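Side-chain contact in monooxygenase (Agrobacterium tumefaciens, PDB 2I7G), which probably catalyses flavin-dependent oxidation as a TIM-barrel member of the luciferase-like monooxygenases: residues G25-A30 with T98-V103. Residues are numbered along the deposited sequence; the frame is centred on the assembly and turned at random.
Sequences GLYTFA and TSAVSV
Tyr-27 carries its CG between the backbone N and the carbonyl carbon (chi1 71°), and Phe-29 sets its own CG beside the backbone N, opposite the carbonyl carbon (chi1 -60°); these torsions settle where the rings lie and bring Tyr-27 CD1 and Phe-29 CE1 to Ala-100. The nearest touch of the tyrosine follows from the backbone instead: its CB meets the CB of Ala-100 at 3.9 Å, a plain apolar contact in which both side chains leave their backbones toward the other segment. Higher up the tyrosine, CD1 stands 4.1 Å from the same Ala-100 CB, so the methyl lies against the root of the side chain and one flank of the ring, well short of the hydroxyl. Although the CB of Phe-29 is not aimed at the other segment, the ring reaches across, and its CE1 comes to 3.5 Å from Ala-100 O, which lies at the ring edge near the ring plane, an approach that is probably mildly favourable electrostatically. Ala-100 thus presents both its methyl and its carbonyl oxygen, and the peptide bond to Val-101 that follows is cis.

Each segment also braces itself. Thr-28 OG1 accepts from Ala-30 N at 3.1 Å, nearly straight at 166°, an ST turn that closes the strand end just where Phe-29 departs; the hydroxyls Ser-99 OG and Ser-102 OG are hydrogen-bonded at 2.7 Å across the cis peptide. His-71 meets the Phe-29 ring, and Met-130 packs on Ala-100.

Strands 23-28 and 96-99 are not direct neighbours, since 65-68 runs parallel between them; the contact passes inside strand 65-68, near the C-terminal strand ends, the end at which TIM barrels carry their active sites, here with the non-prolyl cis peptide characteristic of the bacterial luciferase family.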
# COMPACT_ATOMS: atom_id res chain seq x y z
N GLY B 25 18.94 -5.38 -12.14
CA GLY B 25 17.69 -4.69 -11.95
C GLY B 25 17.75 -3.19 -12.13
O GLY B 25 18.81 -2.61 -12.50
N LEU B 26 16.62 -2.58 -11.81
CA LEU B 26 16.41 -1.13 -11.96
C LEU B 26 15.88 -0.61 -10.64
O LEU B 26 15.24 -1.36 -9.89
CB LEU B 26 15.33 -0.81 -13.00
CG LEU B 26 15.75 -1.03 -14.47
CD1 LEU B 26 14.54 -1.22 -15.40
CD2 LEU B 26 16.66 0.12 -14.89
N TYR B 27 16.16 0.66 -10.35
CA TYR B 27 15.41 1.36 -9.27
C TYR B 27 15.13 2.80 -9.66
O TYR B 27 15.85 3.35 -10.50
CB TYR B 27 16.06 1.22 -7.90
CG TYR B 27 17.36 1.98 -7.68
CD1 TYR B 27 17.42 3.04 -6.76
CD2 TYR B 27 18.52 1.62 -8.37
CE1 TYR B 27 18.61 3.71 -6.53
CE2 TYR B 27 19.73 2.32 -8.16
CZ TYR B 27 19.75 3.37 -7.25
OH TYR B 27 20.93 4.04 -7.03
N THR B 28 14.11 3.42 -9.06
CA THR B 28 13.80 4.82 -9.36
C THR B 28 13.11 5.41 -8.14
O THR B 28 12.56 4.66 -7.29
CB THR B 28 12.96 4.98 -10.67
OG1 THR B 28 12.67 6.37 -10.95
CG2 THR B 28 11.62 4.23 -10.54
N PHE B 29 13.10 6.75 -8.11
CA PHE B 29 12.40 7.52 -7.11
C PHE B 29 11.09 8.09 -7.65
O PHE B 29 10.31 8.69 -6.88
CB PHE B 29 13.29 8.67 -6.58
CG PHE B 29 14.58 8.20 -5.94
CD1 PHE B 29 14.71 6.90 -5.46
CD2 PHE B 29 15.65 9.09 -5.79
CE1 PHE B 29 15.89 6.47 -4.82
CE2 PHE B 29 16.83 8.70 -5.19
CZ PHE B 29 16.98 7.37 -4.71
N ALA B 30 10.88 7.91 -8.97
CA ALA B 30 9.66 8.36 -9.65
C ALA B 30 9.53 9.88 -9.49
O ALA B 30 8.54 10.40 -8.95
CB ALA B 30 8.43 7.62 -9.09
N THR B 98 10.96 -4.48 -4.86
CA THR B 98 11.59 -4.05 -3.57
C THR B 98 11.42 -2.55 -3.34
O THR B 98 11.33 -1.77 -4.30
CB THR B 98 13.12 -4.43 -3.48
OG1 THR B 98 13.68 -4.06 -2.22
CG2 THR B 98 13.94 -3.75 -4.60
N SER B 99 11.39 -2.15 -2.08
CA SER B 99 11.68 -0.72 -1.81
C SER B 99 13.19 -0.46 -2.07
O SER B 99 14.00 -1.39 -2.05
CB SER B 99 11.29 -0.33 -0.39
OG SER B 99 11.90 -1.19 0.56
N ALA B 100 13.56 0.79 -2.29
CA ALA B 100 14.97 1.17 -2.56
C ALA B 100 15.11 2.69 -2.36
O ALA B 100 15.41 3.40 -3.31
CB ALA B 100 15.35 0.74 -4.05
N VAL B 101 14.85 3.20 -1.15
CA VAL B 101 14.77 2.41 0.10
C VAL B 101 13.49 2.75 0.85
O VAL B 101 12.79 3.73 0.52
CB VAL B 101 15.97 2.74 1.08
CG1 VAL B 101 17.28 2.55 0.34
CG2 VAL B 101 15.87 4.19 1.60
N SER B 102 13.16 1.90 1.80
CA SER B 102 12.19 2.18 2.86
C SER B 102 12.97 2.96 3.93
O SER B 102 13.98 2.46 4.43
CB SER B 102 11.69 0.86 3.45
OG SER B 102 10.77 0.21 2.58
N VAL B 103 12.54 4.17 4.27
CA VAL B 103 13.22 4.93 5.35
C VAL B 103 12.63 4.40 6.67
O VAL B 103 11.72 4.99 7.30
CB VAL B 103 13.07 6.46 5.18
CG1 VAL B 103 13.87 7.19 6.29
CG2 VAL B 103 13.57 6.89 3.77